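Local structure of FACT complex subunit (Chaetomium thermophilum var. thermophilum, 4KHB) at residues S56-D59 against S64-R67; I29-N34 against A110-N115; V45-N50 against I68-P73; E10-K13 against Q17-P20. The protein probably acts, through this PH-like domain paired with Pob3N, as part of the histone chaperone FACT, which reorganises nucleosomes. One frame throughout, in Å; residues are numbered along the deposited sequence.

In the fold
From the N terminus, contact 4 comes first. It closes a short turn, 10-13 back on 17-20, and is complete before the others open. Contact 2 spans most of the domain, from 29-34 to helix 103-121. Contact 3 lies within that span, and contact 1, the tip of a hairpin, lies within contact 3. None cross. Contact 2 ties the sheet of strands 28-30, 35-40 and 43-48 to the helix. Contact 3 ties that sheet to the sheet of strands 52-60, 63-70 and 91-100. Contact 1 joins two neighbouring strands of the latter and meets the helix through Leu66 and Ala110. Tyr12 and Asp30 fasten contact 4 to contact 2. Asn34 and Ile49 link contacts 2 and 3.

Contact 1: S56-D59 against S64-R67; sequences SKSD and SFLR
Asp59 and Ser64 face each other on one side of the antiparallel hairpin formed by strands 52-60 and 63-70. The hydroxyl OG of Ser64 donates to OD1 of Asp59 at 2.6 Å and meets it nearly along its C-O axis. In both residues the side chain lies beside its own backbone N (chi1 -58° for Asp59, -64° for Ser64), which brings carboxylate and hydroxyl together. Lys57 runs along the same face. Its NZ is hydrogen-bonded to Gly103 O and makes a long salt bridge, 3.8 Å, to Asp59 OD2. Leu66 is also on this face, with CD1 3.8 Å from Ser56 O, and it packs against helix 103-121. On the other face Ser58 OG touches CB of Phe65 at 3.4 Å. The Phe65 ring continues past it to Thr97 and Arg99, and to Val179 of the Pob3N chain. The end of Arg67 leads away from Ser56, and its side chain packs on Arg182 of the Pob3N chain. The pairs Ser56-Arg67 and Ser58-Phe65 are hydrogen-bonded in both directions; Phe65 N to Ser58 O is 2.7 Å. Ser64 OG and, more weakly, the Lys57 ammonium would probably stabilise a charged Asp59.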
loop_
_atom_site.group_PDB
_atom_site.type_symbol
_atom_site.label_atom_id
_atom_site.label_comp_id
_atom_site.label_asym_id
_atom_site.label_seq_id
_atom_site.Cartn_x
_atom_site.Cartn_y
_atom_site.Cartn_z
ATOM N N SER A 56 3.584 15.423 -12.841
ATOM C CA SER A 56 2.795 16.010 -13.919
ATOM C C SER A 56 1.293 15.757 -13.797
ATOM O O SER A 56 0.868 14.653 -13.439
ATOM C CB SER A 56 3.291 15.501 -15.274
ATOM O OG SER A 56 4.704 15.434 -15.309
ATOM N N LYS A 57 0.500 16.788 -14.086
ATOM C CA LYS A 57 -0.956 16.678 -14.119
ATOM C C LYS A 57 -1.439 16.652 -15.568
ATOM O O LYS A 57 -0.859 17.313 -16.439
ATOM C CB LYS A 57 -1.602 17.853 -13.381
ATOM C CG LYS A 57 -3.131 17.845 -13.396
ATOM C CD LYS A 57 -3.681 19.160 -13.923
ATOM C CE LYS A 57 -5.182 19.080 -14.131
ATOM N NZ LYS A 57 -5.906 20.249 -13.562
ATOM N N SER A 58 -2.505 15.898 -15.824
ATOM C CA SER A 58 -3.108 15.854 -17.150
ATOM C C SER A 58 -4.608 15.571 -17.030
ATOM O O SER A 58 -5.083 15.118 -15.986
ATOM C CB SER A 58 -2.419 14.798 -18.020
ATOM O OG SER A 58 -2.657 13.492 -17.526
ATOM N N ASP A 59 -5.351 15.845 -18.097
ATOM C CA ASP A 59 -6.790 15.626 -18.087
ATOM C C ASP A 59 -7.195 14.790 -19.297
ATOM O O ASP A 59 -6.792 15.085 -20.426
ATOM C CB ASP A 59 -7.545 16.962 -18.089
ATOM C CG ASP A 59 -7.181 17.844 -16.906
ATOM O OD1 ASP A 59 -7.742 17.634 -15.811
ATOM O OD2 ASP A 59 -6.338 18.750 -17.074
ATOM N N SER A 64 -8.820 13.446 -14.056
ATOM C CA SER A 64 -7.510 14.082 -14.078
ATOM C C SER A 64 -6.463 13.081 -13.615
ATOM O O SER A 64 -6.760 12.191 -12.818
ATOM C CB SER A 64 -7.499 15.324 -13.185
ATOM O OG SER A 64 -8.387 16.308 -13.685
ATOM N N PHE A 65 -5.236 13.230 -14.100
ATOM C CA PHE A 65 -4.190 12.261 -13.790
ATOM C C PHE A 65 -2.939 12.896 -13.198
ATOM O O PHE A 65 -2.446 13.912 -13.689
ATOM C CB PHE A 65 -3.826 11.453 -15.040
ATOM C CG PHE A 65 -4.906 10.512 -15.494
ATOM C CD1 PHE A 65 -5.958 10.958 -16.283
ATOM C CD2 PHE A 65 -4.859 9.173 -15.138
ATOM C CE1 PHE A 65 -6.950 10.081 -16.700
ATOM C CE2 PHE A 65 -5.843 8.293 -15.553
ATOM C CZ PHE A 65 -6.890 8.748 -16.334
ATOM N N LEU A 66 -2.434 12.281 -12.134
ATOM C CA LEU A 66 -1.196 12.712 -11.499
ATOM C C LEU A 66 -0.126 11.646 -11.665
ATOM O O LEU A 66 -0.238 10.557 -11.099
ATOM C CB LEU A 66 -1.419 12.977 -10.009
ATOM C CG LEU A 66 -0.306 13.776 -9.329
ATOM C CD1 LEU A 66 -0.264 15.208 -9.836
ATOM C CD2 LEU A 66 -0.458 13.737 -7.822
ATOM N N ARG A 67 0.904 11.947 -12.448
ATOM C CA ARG A 67 2.018 11.016 -12.584
ATOM C C ARG A 67 3.272 11.510 -11.883
ATOM O O ARG A 67 3.784 12.592 -12.181
ATOM C CB ARG A 67 2.315 10.699 -14.049
ATOM C CG ARG A 67 3.730 10.185 -14.274
ATOM C CD ARG A 67 3.751 9.035 -15.255
ATOM N NE ARG A 67 4.278 9.432 -16.556
ATOM C CZ ARG A 67 4.987 8.635 -17.349
ATOM N NH1 ARG A 67 5.273 7.398 -16.964
ATOM N NH2 ARG A 67 5.421 9.078 -18.520
#

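Contact 2: I29-N34 against A110-N115; sequences IDQKNN and ANQISN
Gln112 reaches from helix 103-121 to Ile29 of strand 28-30 and Gln31 in the 3-10 turn after it. Its CB points toward the strand. CG lies beside the backbone N, and from there the chain is extended (chi2 -168°), which carries the amide across the gap. CD comes within 3.9 Å of Gln31 NE2. Beyond CD the two branches part. OE1 accepts a weak hydrogen bond from Gln31 NE2, 2.7 Å long but bent, with an N-H...O angle of 129°. The two amide planes are 34° apart. NE2 of Gln112 takes the other branch and lies 4.0 Å from CG1 of Ile29. Next to it, CD1 of Ile29 packs on CG1 of Ile113 at 4.0 Å, the two side chains crossing at about a right angle. A leucine in place of Gln112 is likely to leave the Gln31 amide without its acceptor and free to turn. The turn that presents Gln31 is itself braced, since Asn33 ND2 donates to Asp30 OD2 at 2.7 Å, from above the carboxylate plane. OD2 is also hydrogen-bonded to Tyr12 OH. Ile29 also touches Ile109 and Leu116, about two turns of the helix. This is the packing of a PH-like domain, in which the C-terminal helix packs between the two sheets, here against strand 28-30 on one side.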
loop_
_atom_site.group_PDB
_atom_site.type_symbol
_atom_site.label_atom_id
_atom_site.label_comp_id
_atom_site.label_asym_id
_atom_site.label_seq_id
_atom_site.Cartn_x
_atom_site.Cartn_y
_atom_site.Cartn_z
ATOM N N ILE A 29 0.698 15.827 1.230
ATOM C CA ILE A 29 2.012 16.442 1.115
ATOM C C ILE A 29 2.435 16.905 2.498
ATOM O O ILE A 29 1.703 17.638 3.164
ATOM C CB ILE A 29 2.013 17.653 0.152
ATOM C CG1 ILE A 29 1.312 17.298 -1.164
ATOM C CG2 ILE A 29 3.439 18.161 -0.081
ATOM C CD1 ILE A 29 2.072 16.303 -2.019
ATOM N N ASP A 30 3.608 16.461 2.936
ATOM C CA ASP A 30 4.117 16.860 4.236
ATOM C C ASP A 30 5.394 17.631 3.985
ATOM O O ASP A 30 6.496 17.077 4.055
ATOM C CB ASP A 30 4.381 15.643 5.128
ATOM C CG ASP A 30 4.651 16.026 6.574
ATOM O OD1 ASP A 30 4.732 17.239 6.873
ATOM O OD2 ASP A 30 4.781 15.114 7.416
ATOM N N GLN A 31 5.230 18.914 3.676
ATOM C CA GLN A 31 6.343 19.785 3.341
ATOM C C GLN A 31 7.318 19.791 4.502
ATOM O O GLN A 31 8.522 19.950 4.322
ATOM C CB GLN A 31 5.866 21.211 3.035
ATOM C CG GLN A 31 4.774 21.333 1.971
ATOM C CD GLN A 31 3.390 21.007 2.502
ATOM O OE1 GLN A 31 3.235 20.601 3.655
ATOM N NE2 GLN A 31 2.375 21.195 1.666
ATOM N N LYS A 32 6.776 19.583 5.696
ATOM C CA LYS A 32 7.545 19.664 6.918
ATOM C C LYS A 32 8.667 18.647 6.982
ATOM O O LYS A 32 9.772 18.937 7.448
ATOM C CB LYS A 32 6.621 19.423 8.112
ATOM C CG LYS A 32 6.380 20.629 8.991
ATOM C CD LYS A 32 7.652 21.372 9.285
ATOM C CE LYS A 32 7.824 22.513 8.309
ATOM N NZ LYS A 32 8.265 23.726 8.941
ATOM N N ASN A 33 8.373 17.454 6.490
ATOM C CA ASN A 33 9.308 16.353 6.551
ATOM C C ASN A 33 9.880 16.024 5.174
ATOM O O ASN A 33 10.478 14.962 4.984
ATOM C CB ASN A 33 8.620 15.145 7.191
ATOM C CG ASN A 33 8.285 15.379 8.659
ATOM O OD1 ASN A 33 9.165 15.652 9.476
ATOM N ND2 ASN A 33 7.000 15.309 8.989
ATOM N N ASN A 34 9.683 16.939 4.221
ATOM C CA ASN A 34 10.182 16.772 2.855
ATOM C C ASN A 34 9.682 15.474 2.252
ATOM O O ASN A 34 10.447 14.728 1.639
ATOM C CB ASN A 34 11.717 16.821 2.798
ATOM C CG ASN A 34 12.237 17.992 1.977
ATOM O OD1 ASN A 34 11.548 18.500 1.092
ATOM N ND2 ASN A 34 13.469 18.402 2.246
ATOM N N ALA A 110 0.745 18.845 -7.988
ATOM C CA ALA A 110 1.861 18.864 -8.929
ATOM C C ALA A 110 2.779 20.062 -8.713
ATOM O O ALA A 110 3.998 19.955 -8.863
ATOM C CB ALA A 110 1.343 18.850 -10.360
ATOM N N ASN A 111 2.189 21.200 -8.365
ATOM C CA ASN A 111 2.950 22.424 -8.139
ATOM C C ASN A 111 3.735 22.383 -6.834
ATOM O O ASN A 111 4.886 22.810 -6.786
ATOM C CB ASN A 111 2.022 23.643 -8.166
ATOM C CG ASN A 111 1.355 23.836 -9.514
ATOM O OD1 ASN A 111 1.935 23.539 -10.560
ATOM N ND2 ASN A 111 0.126 24.336 -9.495
ATOM N N GLN A 112 3.101 21.883 -5.775
ATOM C CA GLN A 112 3.761 21.737 -4.479
ATOM C C GLN A 112 4.972 20.812 -4.566
ATOM O O GLN A 112 6.014 21.082 -3.964
ATOM C CB GLN A 112 2.779 21.194 -3.432
ATOM C CG GLN A 112 1.619 22.114 -3.083
ATOM C CD GLN A 112 0.867 21.649 -1.848
ATOM O OE1 GLN A 112 1.256 21.947 -0.720
ATOM N NE2 GLN A 112 -0.216 20.908 -2.059
ATOM N N ILE A 113 4.826 19.721 -5.315
ATOM C CA ILE A 113 5.904 18.752 -5.494
ATOM C C ILE A 113 7.055 19.343 -6.303
ATOM O O ILE A 113 8.222 19.194 -5.939
ATOM C CB ILE A 113 5.391 17.458 -6.179
ATOM C CG1 ILE A 113 4.445 16.698 -5.246
ATOM C CG2 ILE A 113 6.549 16.561 -6.589
ATOM C CD1 ILE A 113 3.701 15.558 -5.916
ATOM N N SER A 114 6.718 20.023 -7.396
ATOM C CA SER A 114 7.719 20.671 -8.235
ATOM C C SER A 114 8.449 21.748 -7.440
ATOM O O SER A 114 9.663 21.908 -7.565
ATOM C CB SER A 114 7.078 21.280 -9.485
ATOM O OG SER A 114 6.366 20.310 -10.235
ATOM N N ASN A 115 7.697 22.480 -6.623
ATOM C CA ASN A 115 8.249 23.560 -5.813
ATOM C C ASN A 115 9.138 23.025 -4.692
ATOM O O ASN A 115 10.148 23.636 -4.343
ATOM C CB ASN A 115 7.117 24.441 -5.258
ATOM C CG ASN A 115 7.626 25.647 -4.489
ATOM O OD1 ASN A 115 8.736 26.128 -4.724
ATOM N ND2 ASN A 115 6.810 26.148 -3.571
#

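Contact 3: V45-N50 against I68-P73; sequences VPFHIN and INFLSP
Phe47 and Phe70 meet between the two sheets. CZ of Phe70 lies over one face of the Phe47 ring, 4.0 Å above its plane and offset toward the rim. The closest atoms are CE1 of Phe70 and CD1 of Phe47, at 3.7 Å. The rings meet obliquely, with planes 49° apart and centroids at 5.0 Å. In each, CG lies beside the backbone N, anti to the carbonyl carbon (chi1 -72° for Phe47, -64° for Phe70), and the side chains cross at about a right angle. Replacing Phe47 with an alanine would probably open a gap beside CE1 and CZ of Phe70. Nearby, CD1 of Leu71 rests 3.6 Å from Asn50 O. In this PH-like domain strand 43-48 belongs to one antiparallel sheet and strand 63-70 to another, and the two rings bridge them. Behind the first shell, CG2 of Ile68 lies over a face of Phe70. On the other segment, Asn50 N donates to ND1 of His48 at 3.1 Å, in the ring plane and nearly straight; this probably steadies the turn that carries Asn50 O. Further out, the Pob3N chain adds contacts: Trp108 of that chain packs on Phe47, and its Asn109 ND2 is hydrogen-bonded to Leu71 O.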
loop_
_atom_site.group_PDB
_atom_site.type_symbol
_atom_site.label_atom_id
_atom_site.label_comp_id
_atom_site.label_asym_id
_atom_site.label_seq_id
_atom_site.Cartn_x
_atom_site.Cartn_y
_atom_site.Cartn_z
ATOM N N VAL A 45 1.859 5.340 2.174
ATOM C CA VAL A 45 3.262 5.073 1.886
ATOM C C VAL A 45 4.041 6.357 1.635
ATOM O O VAL A 45 3.738 7.105 0.705
ATOM C CB VAL A 45 3.421 4.133 0.680
ATOM C CG1 VAL A 45 4.888 3.808 0.456
ATOM C CG2 VAL A 45 2.619 2.860 0.895
ATOM N N PRO A 46 5.057 6.611 2.474
ATOM C CA PRO A 46 5.900 7.805 2.363
ATOM C C PRO A 46 6.909 7.691 1.231
ATOM O O PRO A 46 7.481 6.619 1.030
ATOM C CB PRO A 46 6.644 7.844 3.710
ATOM C CG PRO A 46 5.942 6.853 4.596
ATOM C CD PRO A 46 5.371 5.826 3.680
ATOM N N PHE A 47 7.117 8.783 0.503
ATOM C CA PHE A 47 8.218 8.876 -0.447
ATOM C C PHE A 47 8.910 10.220 -0.258
ATOM O O PHE A 47 8.281 11.276 -0.354
ATOM C CB PHE A 47 7.717 8.717 -1.884
ATOM C CG PHE A 47 7.299 7.313 -2.232
ATOM C CD1 PHE A 47 8.245 6.372 -2.621
ATOM C CD2 PHE A 47 5.965 6.934 -2.172
ATOM C CE1 PHE A 47 7.867 5.075 -2.946
ATOM C CE2 PHE A 47 5.580 5.640 -2.497
ATOM C CZ PHE A 47 6.533 4.710 -2.882
ATOM N N HIS A 48 10.208 10.175 0.023
ATOM C CA HIS A 48 10.971 11.389 0.286
ATOM C C HIS A 48 11.178 12.167 -1.005
ATOM O O HIS A 48 11.222 11.580 -2.086
ATOM C CB HIS A 48 12.312 11.034 0.924
ATOM C CG HIS A 48 12.997 12.192 1.583
ATOM N ND1 HIS A 48 13.726 13.126 0.879
ATOM C CD2 HIS A 48 13.069 12.560 2.883
ATOM C CE1 HIS A 48 14.215 14.022 1.718
ATOM N NE2 HIS A 48 13.830 13.702 2.941
ATOM N N ILE A 49 11.296 13.487 -0.892
ATOM C CA ILE A 49 11.424 14.346 -2.066
ATOM C C ILE A 49 12.721 14.103 -2.846
ATOM O O ILE A 49 12.770 14.306 -4.063
ATOM C CB ILE A 49 11.305 15.840 -1.686
ATOM C CG1 ILE A 49 11.093 16.704 -2.929
ATOM C CG2 ILE A 49 12.539 16.299 -0.938
ATOM C CD1 ILE A 49 9.757 16.492 -3.597
ATOM N N ASN A 50 13.761 13.649 -2.147
ATOM C CA ASN A 50 15.054 13.373 -2.769
ATOM C C ASN A 50 15.013 12.137 -3.664
ATOM O O ASN A 50 16.001 11.790 -4.318
ATOM C CB ASN A 50 16.132 13.207 -1.693
ATOM C CG ASN A 50 16.424 14.498 -0.953
ATOM O OD1 ASN A 50 15.973 15.571 -1.350
ATOM N ND2 ASN A 50 17.184 14.398 0.130
ATOM N N ILE A 68 3.750 10.711 -10.934
ATOM C CA ILE A 68 4.983 11.014 -10.229
ATOM C C ILE A 68 6.111 10.114 -10.733
ATOM O O ILE A 68 6.024 8.887 -10.632
ATOM C CB ILE A 68 4.805 10.829 -8.710
ATOM C CG1 ILE A 68 3.700 11.755 -8.190
ATOM C CG2 ILE A 68 6.111 11.096 -7.982
ATOM C CD1 ILE A 68 3.124 11.347 -6.848
ATOM N N ASN A 69 7.161 10.721 -11.279
ATOM C CA ASN A 69 8.335 9.970 -11.722
ATOM C C ASN A 69 9.453 10.025 -10.692
ATOM O O ASN A 69 9.741 11.083 -10.128
ATOM C CB ASN A 69 8.836 10.454 -13.090
ATOM C CG ASN A 69 7.840 10.192 -14.203
ATOM O OD1 ASN A 69 7.648 9.049 -14.621
ATOM N ND2 ASN A 69 7.210 11.248 -14.697
ATOM N N PHE A 70 10.079 8.880 -10.446
ATOM C CA PHE A 70 11.110 8.788 -9.423
ATOM C C PHE A 70 12.513 8.738 -10.023
ATOM O O PHE A 70 12.681 8.412 -11.200
ATOM C CB PHE A 70 10.860 7.545 -8.573
ATOM C CG PHE A 70 9.575 7.594 -7.796
ATOM C CD1 PHE A 70 9.540 8.170 -6.540
ATOM C CD2 PHE A 70 8.405 7.063 -8.320
ATOM C CE1 PHE A 70 8.367 8.220 -5.812
ATOM C CE2 PHE A 70 7.223 7.111 -7.599
ATOM C CZ PHE A 70 7.204 7.690 -6.344
ATOM N N LEU A 71 13.520 9.047 -9.211
ATOM C CA LEU A 71 14.907 8.950 -9.654
ATOM C C LEU A 71 15.400 7.509 -9.587
ATOM O O LEU A 71 15.319 6.857 -8.542
ATOM C CB LEU A 71 15.804 9.873 -8.824
ATOM C CG LEU A 71 15.484 11.361 -8.979
ATOM C CD1 LEU A 71 16.116 12.189 -7.873
ATOM C CD2 LEU A 71 15.939 11.848 -10.341
ATOM N N SER A 72 15.892 7.020 -10.720
ATOM C CA SER A 72 16.352 5.645 -10.849
ATOM C C SER A 72 17.407 5.594 -11.943
ATOM O O SER A 72 17.511 6.525 -12.743
ATOM C CB SER A 72 15.180 4.726 -11.207
ATOM O OG SER A 72 14.175 5.433 -11.915
ATOM N N PRO A 73 18.210 4.521 -11.965
ATOM C CA PRO A 73 19.145 4.313 -13.074
ATOM C C PRO A 73 18.428 4.401 -14.420
ATOM O O PRO A 73 17.461 3.674 -14.655
ATOM C CB PRO A 73 19.655 2.893 -12.834
ATOM C CG PRO A 73 19.545 2.690 -11.358
ATOM C CD PRO A 73 18.449 3.588 -10.846
#

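Contact 4: E10-K13 against Q17-P20; sequences ESYK and QLPP
Leu18 lies over one face of the Tyr12 ring, with its CA above that face. The Leu18 side chain crosses the ring at about a right angle, with CD2 3.6 Å from CE2 of Tyr12. Two other neighbours approach obliquely: Gln17 O comes to 3.3 Å from Tyr12 CE1, and CD of Pro19 to 3.4 Å from Tyr12 OH. The Gln17 amide is turned 64° to the ring, and the two side chains slide past each other in opposite directions. The Gln17 chain is extended beyond CG (chi2 178°), and OE1 reaches back to the backbone N of Lys13 and Arg14, which precede it. OE1 accepts from Arg14 N. The approach of Gln17 OE1 to Lys13 N, modelled at 2.4 Å, is too short to trust in detail. Tyr12 OH is hydrogen-bonded to Asp30 OD2, and the ring also touches Thr35, Val37 and Pro46 of strands 35-40 and 43-48. Ser11 and Tyr12 bond through their backbones to the Pob3N chain, where both pack on Leu105. The contact is thus a surface turn in the loop before strand 28-30, apparently closed by the Gln17 amide on backbone N-H groups, at the contact with the Pob3N chain.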
loop_
_atom_site.group_PDB
_atom_site.type_symbol
_atom_site.label_atom_id
_atom_site.label_comp_id
_atom_site.label_asym_id
_atom_site.label_seq_id
_atom_site.Cartn_x
_atom_site.Cartn_y
_atom_site.Cartn_z
ATOM N N GLU A 10 15.690 10.345 5.454
ATOM C CA GLU A 10 14.707 9.498 6.121
ATOM C C GLU A 10 13.436 10.298 6.372
ATOM O O GLU A 10 13.479 11.353 7.008
ATOM C CB GLU A 10 15.283 9.003 7.452
ATOM C CG GLU A 10 14.240 8.574 8.471
ATOM C CD GLU A 10 14.862 8.190 9.798
ATOM O OE1 GLU A 10 14.336 8.627 10.841
ATOM O OE2 GLU A 10 15.879 7.463 9.798
ATOM N N SER A 11 12.310 9.799 5.871
ATOM C CA SER A 11 11.047 10.512 6.005
ATOM C C SER A 11 10.554 10.479 7.447
ATOM O O SER A 11 10.482 11.513 8.113
ATOM C CB SER A 11 9.992 9.923 5.065
ATOM O OG SER A 11 10.362 10.090 3.707
ATOM N N TYR A 12 10.224 9.282 7.925
ATOM C CA TYR A 12 9.696 9.114 9.276
ATOM C C TYR A 12 10.408 7.986 10.021
ATOM O O TYR A 12 11.013 7.105 9.403
ATOM C CB TYR A 12 8.191 8.827 9.228
ATOM C CG TYR A 12 7.366 9.887 8.533
ATOM C CD1 TYR A 12 7.118 11.114 9.136
ATOM C CD2 TYR A 12 6.831 9.654 7.275
ATOM C CE1 TYR A 12 6.360 12.078 8.498
ATOM C CE2 TYR A 12 6.074 10.609 6.631
ATOM C CZ TYR A 12 5.842 11.818 7.248
ATOM O OH TYR A 12 5.087 12.772 6.606
ATOM N N LYS A 13 10.343 8.027 11.349
ATOM C CA LYS A 13 10.935 6.988 12.187
ATOM C C LYS A 13 9.816 6.165 12.833
ATOM O O LYS A 13 9.973 4.968 13.072
ATOM C CB LYS A 13 11.822 7.616 13.263
ATOM C CG LYS A 13 13.227 7.015 13.329
ATOM C CD LYS A 13 13.233 5.523 13.048
ATOM C CE LYS A 13 14.595 4.909 13.324
ATOM N NZ LYS A 13 14.613 3.456 13.006
ATOM N N GLN A 17 4.155 9.789 13.555
ATOM C CA GLN A 17 4.653 11.005 12.923
ATOM C C GLN A 17 3.985 11.257 11.580
ATOM O O GLN A 17 4.216 12.288 10.950
ATOM C CB GLN A 17 6.172 10.956 12.739
ATOM C CG GLN A 17 6.922 10.181 13.798
ATOM C CD GLN A 17 8.413 10.144 13.527
ATOM O OE1 GLN A 17 8.905 9.255 12.836
ATOM N NE2 GLN A 17 9.138 11.111 14.072
ATOM N N LEU A 18 3.170 10.303 11.138
ATOM C CA LEU A 18 2.413 10.468 9.906
ATOM C C LEU A 18 1.319 11.513 10.110
ATOM O O LEU A 18 0.671 11.541 11.160
ATOM C CB LEU A 18 1.823 9.129 9.450
ATOM C CG LEU A 18 2.830 8.178 8.796
ATOM C CD1 LEU A 18 2.317 6.743 8.735
ATOM C CD2 LEU A 18 3.182 8.677 7.409
ATOM N N PRO A 19 1.117 12.384 9.108
ATOM C CA PRO A 19 0.077 13.423 9.156
ATOM C C PRO A 19 -1.309 12.803 9.318
ATOM O O PRO A 19 -1.616 11.829 8.635
ATOM C CB PRO A 19 0.190 14.118 7.793
ATOM C CG PRO A 19 1.465 13.652 7.181
ATOM C CD PRO A 19 1.901 12.402 7.860
ATOM N N PRO A 20 -2.132 13.350 10.230
ATOM C CA PRO A 20 -3.414 12.739 10.609
ATOM C C PRO A 20 -4.397 12.527 9.455
ATOM O O PRO A 20 -5.232 11.624 9.544
ATOM C CB PRO A 20 -3.992 13.743 11.616
ATOM C CG PRO A 20 -2.795 14.400 12.201
ATOM C CD PRO A 20 -1.835 14.537 11.050
#